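Local structure of putative phosphomannomutase (Thermus thermophilus, 1TUO) at residues 267-272 with 368-373; 276-281 with 337-342; 289-294 with 418-423; 298-301 with 305-308. The protein probably interconverts phosphosugars as a magnesium-dependent mutase of the phosphohexose mutase family, perhaps acting on phosphomannose or phosphopentose. All blocks are in the same frame, centred on the assembly; numbering follows the deposited sequence.

Contact 1 of 4, residues 267-272 with 368-373; sequences PHQVLT and EQFKEV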
loop_
_atom_site.group_PDB
_atom_site.type_symbol
_atom_site.label_atom_id
_atom_site.label_comp_id
_atom_site.label_asym_id
_atom_site.label_seq_id
_atom_site.Cartn_x
_atom_site.Cartn_y
_atom_site.Cartn_z
ATOM N N PRO A 267 -5.105 9.530 -2.970
ATOM C CA PRO A 267 -5.605 8.153 -2.931
ATOM C C PRO A 267 -7.086 7.966 -3.225
ATOM O O PRO A 267 -7.474 6.959 -3.816
ATOM C CB PRO A 267 -5.240 7.702 -1.525
ATOM C CG PRO A 267 -3.925 8.397 -1.313
ATOM C CD PRO A 267 -4.229 9.791 -1.810
ATOM N N HIS A 268 -7.907 8.919 -2.798
ATOM C CA HIS A 268 -9.349 8.847 -3.018
ATOM C C HIS A 268 -9.621 9.011 -4.505
ATOM O O HIS A 268 -10.489 8.344 -5.069
ATOM C CB HIS A 268 -10.049 9.959 -2.234
ATOM C CG HIS A 268 -9.715 9.961 -0.774
ATOM N ND1 HIS A 268 -10.269 9.069 0.119
ATOM C CD2 HIS A 268 -8.847 10.719 -0.062
ATOM C CE1 HIS A 268 -9.755 9.277 1.320
ATOM N NE2 HIS A 268 -8.889 10.271 1.237
ATOM N N GLN A 269 -8.867 9.908 -5.132
ATOM C CA GLN A 269 -9.014 10.149 -6.557
ATOM C C GLN A 269 -8.514 8.933 -7.325
ATOM O O GLN A 269 -9.145 8.491 -8.281
ATOM C CB GLN A 269 -8.238 11.400 -6.960
ATOM C CG GLN A 269 -8.844 12.685 -6.380
ATOM C CD GLN A 269 -7.984 13.909 -6.637
ATOM O OE1 GLN A 269 -6.941 14.088 -6.011
ATOM N NE2 GLN A 269 -8.417 14.757 -7.562
ATOM N N VAL A 270 -7.388 8.377 -6.898
ATOM C CA VAL A 270 -6.858 7.201 -7.577
ATOM C C VAL A 270 -7.813 6.027 -7.455
ATOM O O VAL A 270 -8.139 5.372 -8.447
ATOM C CB VAL A 270 -5.499 6.778 -6.996
ATOM C CG1 VAL A 270 -5.142 5.357 -7.456
ATOM C CG2 VAL A 270 -4.434 7.754 -7.434
ATOM N N LEU A 271 -8.262 5.760 -6.232
ATOM C CA LEU A 271 -9.156 4.635 -5.991
ATOM C C LEU A 271 -10.460 4.718 -6.774
ATOM O O LEU A 271 -10.863 3.748 -7.417
ATOM C CB LEU A 271 -9.468 4.514 -4.497
ATOM C CG LEU A 271 -10.409 3.371 -4.118
ATOM C CD1 LEU A 271 -9.806 2.022 -4.513
ATOM C CD2 LEU A 271 -10.667 3.430 -2.614
ATOM N N THR A 272 -11.122 5.870 -6.726
ATOM C CA THR A 272 -12.385 6.014 -7.445
ATOM C C THR A 272 -12.202 6.008 -8.960
ATOM O O THR A 272 -13.035 5.457 -9.687
ATOM C CB THR A 272 -13.136 7.302 -7.019
ATOM O OG1 THR A 272 -12.309 8.450 -7.240
ATOM C CG2 THR A 272 -13.508 7.221 -5.551
ATOM N N GLU A 368 -8.992 14.470 -15.914
ATOM C CA GLU A 368 -10.248 14.407 -16.651
ATOM C C GLU A 368 -11.059 13.176 -16.261
ATOM O O GLU A 368 -12.291 13.225 -16.226
ATOM C CB GLU A 368 -9.987 14.422 -18.160
ATOM C CG GLU A 368 -9.406 15.742 -18.650
ATOM C CD GLU A 368 -10.250 16.941 -18.226
ATOM O OE1 GLU A 368 -11.425 17.030 -18.646
ATOM O OE2 GLU A 368 -9.738 17.793 -17.465
ATOM N N GLN A 369 -10.382 12.074 -15.961
ATOM C CA GLN A 369 -11.106 10.879 -15.556
ATOM C C GLN A 369 -11.791 11.133 -14.220
ATOM O O GLN A 369 -12.927 10.715 -14.007
ATOM C CB GLN A 369 -10.167 9.673 -15.429
ATOM C CG GLN A 369 -9.669 9.125 -16.757
ATOM C CD GLN A 369 -8.854 7.852 -16.582
ATOM O OE1 GLN A 369 -9.346 6.864 -16.048
ATOM N NE2 GLN A 369 -7.600 7.879 -17.027
ATOM N N PHE A 370 -11.106 11.830 -13.317
ATOM C CA PHE A 370 -11.713 12.097 -12.028
ATOM C C PHE A 370 -12.885 13.067 -12.164
ATOM O O PHE A 370 -13.857 12.968 -11.420
ATOM C CB PHE A 370 -10.693 12.645 -11.032
ATOM C CG PHE A 370 -11.249 12.782 -9.648
ATOM C CD1 PHE A 370 -11.650 11.654 -8.937
ATOM C CD2 PHE A 370 -11.454 14.037 -9.087
ATOM C CE1 PHE A 370 -12.253 11.773 -7.692
ATOM C CE2 PHE A 370 -12.056 14.171 -7.844
ATOM C CZ PHE A 370 -12.459 13.040 -7.144
ATOM N N LYS A 371 -12.799 13.995 -13.117
ATOM C CA LYS A 371 -13.883 14.953 -13.345
ATOM C C LYS A 371 -15.129 14.164 -13.741
ATOM O O LYS A 371 -16.253 14.549 -13.419
ATOM C CB LYS A 371 -13.517 15.923 -14.471
ATOM C CG LYS A 371 -12.316 16.808 -14.179
ATOM C CD LYS A 371 -12.596 17.804 -13.072
ATOM C CE LYS A 371 -11.380 18.692 -12.823
ATOM N NZ LYS A 371 -11.632 19.723 -11.772
ATOM N N GLU A 372 -14.911 13.053 -14.440
ATOM C CA GLU A 372 -15.995 12.181 -14.873
ATOM C C GLU A 372 -16.549 11.461 -13.644
ATOM O O GLU A 372 -17.747 11.184 -13.555
ATOM C CB GLU A 372 -15.473 11.173 -15.906
ATOM C CG GLU A 372 -16.462 10.095 -16.340
ATOM C CD GLU A 372 -17.575 10.600 -17.255
ATOM O OE1 GLU A 372 -17.397 11.638 -17.933
ATOM O OE2 GLU A 372 -18.628 9.932 -17.309
ATOM N N VAL A 373 -15.676 11.152 -12.690
ATOM C CA VAL A 373 -16.129 10.511 -11.466
ATOM C C VAL A 373 -17.042 11.504 -10.750
ATOM O O VAL A 373 -18.109 11.141 -10.263
ATOM C CB VAL A 373 -14.948 10.160 -10.528
ATOM C CG1 VAL A 373 -15.467 9.763 -9.152
ATOM C CG2 VAL A 373 -14.132 9.019 -11.127
#
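T272 hands its hydroxyl back to its own helix: OG1 donates to H268 O at 2.8 Å, and the same oxygen takes the backbone N of T272 at 3.0 Å, so two donors from one residue grip a single carbonyl. This is helix-helix packing within the alpha/beta/alpha domain III of the phosphohexomutase fold, where the 267-272 and 368-373 segments cross at 80° with their axes 9.8 Å apart. F370 bridges the gap. Its CG runs anti to the backbone N (chi1 -173°), which carries the ring across to the other helix. There Q269 lies over one face, with CG 3.6 Å from the ring centroid and only 8° off the normal, a nearly centred CH-pi contact. The Q269 amide stands steeply to the ring, and its NE2 comes within 3.5 Å of F370 CD2; OE1 of this amide turns elsewhere and accepts from the backbone N of N266, which anchors the chain over the phenyl face. The ring is thus held from two directions, since the T272 hydroxyl sits in the ring plane at the edge. V373, one turn further along, adds an aliphatic touch with CG1 4.0 Å from T272 CB. L296 of helix 296-304 also packs on F370 and V373. At the phenyl edge, T272 OG1 lies 3.4 Å from F370 CE1.

Contact 2 of 4, residues 276-281 with 337-342; sequences LYRFRK and VGYPEH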
loop_
_atom_site.group_PDB
_atom_site.type_symbol
_atom_site.label_atom_id
_atom_site.label_comp_id
_atom_site.label_asym_id
_atom_site.label_seq_id
_atom_site.Cartn_x
_atom_site.Cartn_y
_atom_site.Cartn_z
ATOM N N LEU A 276 -13.903 3.157 -11.274
ATOM C CA LEU A 276 -14.749 3.476 -12.420
ATOM C C LEU A 276 -14.238 2.785 -13.675
ATOM O O LEU A 276 -15.006 2.179 -14.412
ATOM C CB LEU A 276 -14.781 4.986 -12.661
ATOM C CG LEU A 276 -15.587 5.456 -13.877
ATOM C CD1 LEU A 276 -17.045 5.048 -13.716
ATOM C CD2 LEU A 276 -15.479 6.970 -14.000
ATOM N N TYR A 277 -12.938 2.890 -13.910
ATOM C CA TYR A 277 -12.322 2.276 -15.078
ATOM C C TYR A 277 -12.533 0.763 -15.105
ATOM O O TYR A 277 -12.950 0.209 -16.125
ATOM C CB TYR A 277 -10.823 2.590 -15.103
ATOM C CG TYR A 277 -10.093 1.930 -16.254
ATOM C CD1 TYR A 277 -9.133 0.945 -16.024
ATOM C CD2 TYR A 277 -10.386 2.271 -17.571
ATOM C CE1 TYR A 277 -8.484 0.315 -17.085
ATOM C CE2 TYR A 277 -9.744 1.646 -18.639
ATOM C CZ TYR A 277 -8.798 0.670 -18.389
ATOM O OH TYR A 277 -8.177 0.035 -19.445
ATOM N N ARG A 278 -12.262 0.097 -13.988
ATOM C CA ARG A 278 -12.422 -1.352 -13.930
ATOM C C ARG A 278 -13.883 -1.758 -14.081
ATOM O O ARG A 278 -14.191 -2.758 -14.732
ATOM C CB ARG A 278 -11.837 -1.899 -12.620
ATOM C CG ARG A 278 -10.311 -1.917 -12.610
ATOM C CD ARG A 278 -9.737 -2.126 -11.205
ATOM N NE ARG A 278 -9.928 -3.473 -10.661
ATOM C CZ ARG A 278 -9.274 -4.562 -11.068
ATOM N NH1 ARG A 278 -8.376 -4.486 -12.041
ATOM N NH2 ARG A 278 -9.498 -5.732 -10.478
ATOM N N PHE A 279 -14.785 -0.981 -13.489
ATOM C CA PHE A 279 -16.201 -1.288 -13.601
ATOM C C PHE A 279 -16.634 -1.190 -15.060
ATOM O O PHE A 279 -17.369 -2.047 -15.560
ATOM C CB PHE A 279 -17.040 -0.313 -12.780
ATOM C CG PHE A 279 -18.514 -0.469 -12.997
ATOM C CD1 PHE A 279 -19.231 -1.444 -12.320
ATOM C CD2 PHE A 279 -19.179 0.337 -13.915
ATOM C CE1 PHE A 279 -20.593 -1.618 -12.556
ATOM C CE2 PHE A 279 -20.537 0.169 -14.158
ATOM C CZ PHE A 279 -21.242 -0.812 -13.476
ATOM N N ARG A 280 -16.187 -0.139 -15.738
ATOM C CA ARG A 280 -16.560 0.054 -17.135
ATOM C C ARG A 280 -15.943 -1.009 -18.049
ATOM O O ARG A 280 -16.453 -1.254 -19.136
ATOM C CB ARG A 280 -16.188 1.469 -17.604
ATOM C CG ARG A 280 -17.017 2.555 -16.913
ATOM C CD ARG A 280 -16.585 3.983 -17.259
ATOM N NE ARG A 280 -16.985 4.409 -18.601
ATOM C CZ ARG A 280 -16.880 5.661 -19.040
ATOM N NH1 ARG A 280 -16.392 6.605 -18.242
ATOM N NH2 ARG A 280 -17.258 5.974 -20.273
ATOM N N LYS A 281 -14.857 -1.636 -17.605
ATOM C CA LYS A 281 -14.224 -2.693 -18.394
ATOM C C LYS A 281 -15.019 -3.984 -18.259
ATOM O O LYS A 281 -14.737 -4.968 -18.945
ATOM C CB LYS A 281 -12.782 -2.946 -17.947
ATOM C CG LYS A 281 -11.769 -1.983 -18.531
ATOM C CD LYS A 281 -10.341 -2.398 -18.190
ATOM C CE LYS A 281 -9.976 -3.731 -18.823
ATOM N NZ LYS A 281 -8.562 -4.118 -18.542
ATOM N N VAL A 337 -3.815 -0.052 -2.766
ATOM C CA VAL A 337 -4.933 -0.589 -3.536
ATOM C C VAL A 337 -4.634 -2.045 -3.872
ATOM O O VAL A 337 -3.512 -2.379 -4.256
ATOM C CB VAL A 337 -5.139 0.165 -4.863
ATOM C CG1 VAL A 337 -6.434 -0.313 -5.532
ATOM C CG2 VAL A 337 -5.175 1.675 -4.615
ATOM N N GLY A 338 -5.643 -2.898 -3.728
ATOM C CA GLY A 338 -5.480 -4.308 -4.029
ATOM C C GLY A 338 -6.421 -4.739 -5.141
ATOM O O GLY A 338 -7.511 -4.189 -5.300
ATOM N N TYR A 339 -5.990 -5.735 -5.904
ATOM C CA TYR A 339 -6.755 -6.260 -7.030
ATOM C C TYR A 339 -6.887 -7.764 -6.804
ATOM O O TYR A 339 -5.934 -8.521 -6.995
ATOM C CB TYR A 339 -5.998 -5.938 -8.318
ATOM C CG TYR A 339 -5.629 -4.470 -8.381
ATOM C CD1 TYR A 339 -6.570 -3.503 -8.756
ATOM C CD2 TYR A 339 -4.370 -4.036 -7.973
ATOM C CE1 TYR A 339 -6.258 -2.139 -8.716
ATOM C CE2 TYR A 339 -4.051 -2.686 -7.926
ATOM C CZ TYR A 339 -4.995 -1.741 -8.296
ATOM O OH TYR A 339 -4.667 -0.403 -8.230
ATOM N N PRO A 340 -8.081 -8.210 -6.387
ATOM C CA PRO A 340 -8.409 -9.610 -6.098
ATOM C C PRO A 340 -7.908 -10.694 -7.053
ATOM O O PRO A 340 -7.368 -11.708 -6.608
ATOM C CB PRO A 340 -9.939 -9.592 -5.961
ATOM C CG PRO A 340 -10.358 -8.372 -6.733
ATOM C CD PRO A 340 -9.298 -7.377 -6.376
ATOM N N GLU A 341 -8.074 -10.494 -8.357
ATOM C CA GLU A 341 -7.631 -11.500 -9.316
ATOM C C GLU A 341 -6.111 -11.603 -9.422
ATOM O O GLU A 341 -5.588 -12.501 -10.083
ATOM C CB GLU A 341 -8.253 -11.228 -10.693
ATOM C CG GLU A 341 -8.601 -9.771 -10.967
ATOM C CD GLU A 341 -7.630 -8.628 -11.161
ATOM O OE1 GLU A 341 -6.694 -9.154 -11.746
ATOM O OE2 GLU A 341 -7.731 -7.412 -11.011
ATOM N N HIS A 342 -5.415 -10.694 -8.743
ATOM C CA HIS A 342 -3.953 -10.645 -8.733
ATOM C C HIS A 342 -3.409 -11.247 -7.431
ATOM O O HIS A 342 -2.920 -12.376 -7.410
ATOM C CB HIS A 342 -3.509 -9.181 -8.890
ATOM C CG HIS A 342 -2.037 -8.950 -8.714
ATOM N ND1 HIS A 342 -1.077 -9.650 -9.412
ATOM C CD2 HIS A 342 -1.366 -8.052 -7.951
ATOM C CE1 HIS A 342 0.121 -9.196 -9.088
ATOM N NE2 HIS A 342 -0.027 -8.224 -8.203
#
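R278 reaches out from its helix and lays one face of its guanidinium against the edge of the Y339 ring. CD1 of Y339 sits over the centre of the flat group, 3.7 Å from R278 CZ, and the two planes stand 66° apart, so the arrangement is edge onto face and not a parallel stack. The bend in the arginine chain at chi3 (71°) turns one face of the guanidinium to the tyrosine while its terminal nitrogens point on to E341. That carboxylate arrives from the opposite direction at the guanidinium edge, its plane only 29° from the arginine's. E341 thus faces the guanidinium in a probable salt bridge, in which OE2 lies near both R278 NH2 and R278 NH1. The modelled NH2 to OE2 separation is unusually short, however, and the first torsion of E341 lies away from any staggered position, so the details of the pairing are doubtful. R278 NH2 also donates to F328 O, which ties the guanidinium to the backbone of strand 327-331. Y339 is fixed at its far end, where OH bonds T351 OG1 of helix 348-362. The contact therefore joins helix 267-280 to strand 337-339 and the turn after it, at an outermost strand of the four-stranded domain III sheet, with I329 of the adjacent strand against R278 and helix 348-362 packed on Y339 through L350 and L354.

Contact 3 of 4, residues 289-294 with 418-423; sequences KNFAVT and GVKWLY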
loop_
_atom_site.group_PDB
_atom_site.type_symbol
_atom_site.label_atom_id
_atom_site.label_comp_id
_atom_site.label_asym_id
_atom_site.label_seq_id
_atom_site.Cartn_x
_atom_site.Cartn_y
_atom_site.Cartn_z
ATOM N N LYS A 289 -13.589 -0.827 0.913
ATOM C CA LYS A 289 -12.853 0.366 1.340
ATOM C C LYS A 289 -12.825 0.478 2.854
ATOM O O LYS A 289 -13.760 0.045 3.527
ATOM C CB LYS A 289 -13.518 1.628 0.769
ATOM C CG LYS A 289 -15.004 1.751 1.125
ATOM C CD LYS A 289 -15.570 3.156 0.875
ATOM C CE LYS A 289 -15.655 3.960 2.174
ATOM N NZ LYS A 289 -16.400 5.253 2.030
ATOM N N ASN A 290 -11.759 1.048 3.409
ATOM C CA ASN A 290 -11.750 1.203 4.854
ATOM C C ASN A 290 -12.558 2.449 5.217
ATOM O O ASN A 290 -12.972 3.218 4.343
ATOM C CB ASN A 290 -10.320 1.247 5.436
ATOM C CG ASN A 290 -9.597 2.569 5.205
ATOM O OD1 ASN A 290 -10.210 3.629 5.053
ATOM N ND2 ASN A 290 -8.268 2.509 5.225
ATOM N N PHE A 291 -12.780 2.629 6.513
ATOM C CA PHE A 291 -13.583 3.718 7.063
ATOM C C PHE A 291 -13.197 5.160 6.712
ATOM O O PHE A 291 -14.036 6.055 6.791
ATOM C CB PHE A 291 -13.624 3.544 8.586
ATOM C CG PHE A 291 -14.800 4.195 9.257
ATOM C CD1 PHE A 291 -16.082 4.068 8.730
ATOM C CD2 PHE A 291 -14.633 4.875 10.463
ATOM C CE1 PHE A 291 -17.186 4.606 9.395
ATOM C CE2 PHE A 291 -15.727 5.413 11.135
ATOM C CZ PHE A 291 -17.007 5.279 10.602
ATOM N N ALA A 292 -11.948 5.393 6.328
ATOM C CA ALA A 292 -11.507 6.752 6.017
ATOM C C ALA A 292 -11.494 7.086 4.528
ATOM O O ALA A 292 -11.059 8.171 4.128
ATOM C CB ALA A 292 -10.124 6.997 6.622
ATOM N N VAL A 293 -11.973 6.158 3.708
ATOM C CA VAL A 293 -12.025 6.364 2.269
ATOM C C VAL A 293 -13.225 7.226 1.867
ATOM O O VAL A 293 -14.296 7.140 2.466
ATOM C CB VAL A 293 -12.093 5.005 1.522
ATOM C CG1 VAL A 293 -12.384 5.225 0.046
ATOM C CG2 VAL A 293 -10.774 4.254 1.695
ATOM N N THR A 294 -13.016 8.051 0.848
ATOM C CA THR A 294 -14.025 8.961 0.311
ATOM C C THR A 294 -15.390 8.321 0.108
ATOM O O THR A 294 -15.481 7.168 -0.319
ATOM C CB THR A 294 -13.586 9.521 -1.057
ATOM O OG1 THR A 294 -14.642 10.317 -1.610
ATOM C CG2 THR A 294 -13.273 8.375 -2.023
ATOM N N GLY A 418 -13.400 4.474 15.366
ATOM C CA GLY A 418 -13.097 5.842 15.738
ATOM C C GLY A 418 -14.446 6.517 15.867
ATOM O O GLY A 418 -15.419 5.868 16.254
ATOM N N VAL A 419 -14.526 7.805 15.547
ATOM C CA VAL A 419 -15.794 8.518 15.624
ATOM C C VAL A 419 -15.951 9.411 14.400
ATOM O O VAL A 419 -15.143 10.308 14.175
ATOM C CB VAL A 419 -15.876 9.402 16.889
ATOM C CG1 VAL A 419 -17.262 10.010 16.997
ATOM C CG2 VAL A 419 -15.550 8.581 18.129
ATOM N N LYS A 420 -16.990 9.161 13.608
ATOM C CA LYS A 420 -17.224 9.950 12.409
ATOM C C LYS A 420 -18.505 10.763 12.486
ATOM O O LYS A 420 -19.596 10.209 12.620
ATOM C CB LYS A 420 -17.277 9.042 11.168
ATOM C CG LYS A 420 -17.490 9.801 9.857
ATOM C CD LYS A 420 -17.601 8.879 8.641
ATOM C CE LYS A 420 -16.312 8.121 8.368
ATOM N NZ LYS A 420 -16.412 7.276 7.137
ATOM N N TRP A 421 -18.367 12.086 12.417
ATOM C CA TRP A 421 -19.528 12.962 12.435
ATOM C C TRP A 421 -19.965 13.151 10.993
ATOM O O TRP A 421 -19.176 13.557 10.136
ATOM C CB TRP A 421 -19.197 14.316 13.073
ATOM C CG TRP A 421 -19.059 14.253 14.568
ATOM C CD1 TRP A 421 -19.576 13.299 15.397
ATOM C CD2 TRP A 421 -18.399 15.204 15.413
ATOM N NE1 TRP A 421 -19.280 13.596 16.705
ATOM C CE2 TRP A 421 -18.559 14.760 16.744
ATOM C CE3 TRP A 421 -17.689 16.389 15.175
ATOM C CZ2 TRP A 421 -18.034 15.459 17.837
ATOM C CZ3 TRP A 421 -17.165 17.086 16.264
ATOM C CH2 TRP A 421 -17.342 16.615 17.577
ATOM N N LEU A 422 -21.227 12.847 10.725
ATOM C CA LEU A 422 -21.756 12.954 9.377
ATOM C C LEU A 422 -22.466 14.277 9.151
ATOM O O LEU A 422 -23.189 14.757 10.019
ATOM C CB LEU A 422 -22.726 11.803 9.112
ATOM C CG LEU A 422 -22.225 10.399 9.460
ATOM C CD1 LEU A 422 -23.329 9.389 9.170
ATOM C CD2 LEU A 422 -20.970 10.075 8.664
ATOM N N TYR A 423 -22.250 14.854 7.975
ATOM C CA TYR A 423 -22.875 16.113 7.598
ATOM C C TYR A 423 -23.359 15.963 6.172
ATOM O O TYR A 423 -23.037 14.986 5.498
ATOM C CB TYR A 423 -21.861 17.260 7.647
ATOM C CG TYR A 423 -21.259 17.510 9.004
ATOM C CD1 TYR A 423 -21.945 18.247 9.969
ATOM C CD2 TYR A 423 -20.003 17.003 9.331
ATOM C CE1 TYR A 423 -21.393 18.474 11.220
ATOM C CE2 TYR A 423 -19.444 17.223 10.578
ATOM C CZ TYR A 423 -20.145 17.962 11.518
ATOM O OH TYR A 423 -19.581 18.193 12.747
#
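One face of the F291 ring carries the end of the K420 side chain. CE lies 3.8 Å from the ring centroid, 14° off the normal, and makes a CH-pi contact; NZ, also 3.8 Å from the centroid but 23° off, adds a cation-pi interaction, while K420 CB packs near the far rim, 3.8 Å from F291 CZ. The ammonium does not rest on the ring alone: K420 NZ donates to F291 O at 2.7 Å, approaching nearly along the line of the C=O bond. A single residue thus offers K420 both a pi face and a carbonyl, and the bend of the lysine chain at chi3 (-65°) tips CE and NZ over the ring toward that oxygen. W427 supplies a second cation-pi partner. L429 and D414, on the strands flanking 419-423, touch F291 as well.

The turn presenting F291 is well braced. N290 to V293 form a type I beta turn, and N290 OD1 accepts from A292 N at 2.8 Å in an Asx turn. K289 NZ donates to V293 O at 2.9 Å and more distantly to T294 O, from above each carbonyl plane. K289 NZ and K420 NZ, two like charges, stay 5.5 Å apart, and the D298 carboxylate probably offsets the charge of the first. N290 ND2 bonds E333 OE1, in a GEESG sequence matching the sugar-binding loop of related phosphohexomutases and probably serving likewise here. The lysine on the phenylalanine turn joins the alpha/beta/alpha domain III to the antiparallel sheet of the C-terminal domain, an interdomain joint of the phosphohexomutase fold.

Contact 4 of 4, residues 298-301 with 305-308; sequences DRLG and GFGV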
loop_
_atom_site.group_PDB
_atom_site.type_symbol
_atom_site.label_atom_id
_atom_site.label_comp_id
_atom_site.label_asym_id
_atom_site.label_seq_id
_atom_site.Cartn_x
_atom_site.Cartn_y
_atom_site.Cartn_z
ATOM N N ASP A 298 -18.827 5.105 -2.441
ATOM C CA ASP A 298 -20.160 4.605 -2.098
ATOM C C ASP A 298 -21.170 5.139 -3.111
ATOM O O ASP A 298 -22.012 4.393 -3.616
ATOM C CB ASP A 298 -20.587 5.078 -0.701
ATOM C CG ASP A 298 -19.567 4.751 0.368
ATOM O OD1 ASP A 298 -19.936 4.072 1.348
ATOM O OD2 ASP A 298 -18.403 5.181 0.235
ATOM N N ARG A 299 -21.079 6.436 -3.400
ATOM C CA ARG A 299 -21.989 7.075 -4.351
ATOM C C ARG A 299 -21.824 6.489 -5.751
ATOM O O ARG A 299 -22.812 6.239 -6.445
ATOM C CB ARG A 299 -21.752 8.596 -4.382
ATOM C CG ARG A 299 -22.604 9.368 -5.405
ATOM C CD ARG A 299 -24.104 9.186 -5.177
ATOM N NE ARG A 299 -24.595 9.894 -3.996
ATOM C CZ ARG A 299 -24.818 11.204 -3.936
ATOM N NH1 ARG A 299 -24.596 11.975 -4.996
ATOM N NH2 ARG A 299 -25.271 11.748 -2.811
ATOM N N LEU A 300 -20.581 6.257 -6.166
ATOM C CA LEU A 300 -20.343 5.694 -7.493
ATOM C C LEU A 300 -21.023 4.328 -7.582
ATOM O O LEU A 300 -21.650 3.994 -8.592
ATOM C CB LEU A 300 -18.839 5.549 -7.754
ATOM C CG LEU A 300 -18.411 5.196 -9.181
ATOM C CD1 LEU A 300 -18.762 6.346 -10.126
ATOM C CD2 LEU A 300 -16.909 4.930 -9.217
ATOM N N GLY A 301 -20.904 3.551 -6.512
ATOM C CA GLY A 301 -21.511 2.234 -6.477
ATOM C C GLY A 301 -23.027 2.265 -6.544
ATOM O O GLY A 301 -23.637 1.417 -7.190
ATOM N N GLY A 305 -24.217 0.865 -10.018
ATOM C CA GLY A 305 -24.662 -0.498 -9.793
ATOM C C GLY A 305 -23.726 -1.554 -9.226
ATOM O O GLY A 305 -23.726 -2.689 -9.707
ATOM N N PHE A 306 -22.918 -1.201 -8.228
ATOM C CA PHE A 306 -22.040 -2.183 -7.597
ATOM C C PHE A 306 -22.000 -1.956 -6.093
ATOM O O PHE A 306 -22.059 -0.821 -5.620
ATOM C CB PHE A 306 -20.615 -2.177 -8.195
ATOM C CG PHE A 306 -19.857 -0.885 -8.023
ATOM C CD1 PHE A 306 -19.841 0.067 -9.037
ATOM C CD2 PHE A 306 -19.103 -0.651 -6.874
ATOM C CE1 PHE A 306 -19.081 1.231 -8.920
ATOM C CE2 PHE A 306 -18.338 0.514 -6.745
ATOM C CZ PHE A 306 -18.327 1.455 -7.772
ATOM N N GLY A 307 -21.917 -3.046 -5.343
ATOM C CA GLY A 307 -21.900 -2.938 -3.900
ATOM C C GLY A 307 -20.608 -2.377 -3.350
ATOM O O GLY A 307 -19.562 -2.435 -4.002
ATOM N N VAL A 308 -20.689 -1.814 -2.150
ATOM C CA VAL A 308 -19.516 -1.254 -1.489
ATOM C C VAL A 308 -19.510 -1.698 -0.039
ATOM O O VAL A 308 -20.466 -1.458 0.698
ATOM C CB VAL A 308 -19.511 0.285 -1.541
ATOM C CG1 VAL A 308 -18.281 0.825 -0.815
ATOM C CG2 VAL A 308 -19.511 0.752 -2.981
HETATM O O HOH W 1 -20.376 0.812 2.486
#
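G301 O receives two backbone N-H groups where helix 296-304 ends and the chain turns through 305-307 into strand 308-311: G305 N at 2.9 Å, from above the carbonyl plane, and F306 N at 2.9 Å, in the plane and on a lone pair. The second is a six-to-one bond, and G305 leaves the helix with positive phi (107°), consistent with a Schellman-type ending. The chain then doubles back so closely that the CA atoms of G301 and F306 are 4.6 Å apart. F306 lays its ring flat on the glycine: G301 CA is 3.4 Å from the ring centroid, 7° off the normal, a CH-pi contact; the lack of a side chain at G301 also leaves room for F306 O and V308 CG2 close by. L300 CG packs 4.0 Å from F306 CZ. F328 meets the ring edge-to-face, and F279 also touches it. Further on, V308 CG2 packs on D298 CA at 4.0 Å, and a water donates to V308 O and weakly to D298 OD1, whereas the strongest partner of D298 is K289. The turn is thus secured by one carbonyl, G301 O, that accepts two backbone N-H groups, and by glycine against the phenyl face.

In the fold
Contacts 1, 2 and 4 cluster in domain III, their centres 13 to 14 Å apart. Helix 267-280 serves both contact 1 and contact 2; L276 bridges them, its CD2 3.8 Å from V373 CG2. Contact 4 meets contact 2 through F279 CD1 and F306 CD1, 3.7 Å apart. Contact 3 carries this core to the C-terminal domain and is tied in by two polar links, among other contacts: H268 ND1 to T294 N at 3.0 Å from contact 1, and the K289 NZ to D298 OD2 salt bridge at 2.7 Å from contact 4. Contacts 2 and 3 do not touch, with nearest atoms about 9 Å apart. Through E333, contact 3 borders the probable sugar-binding loop.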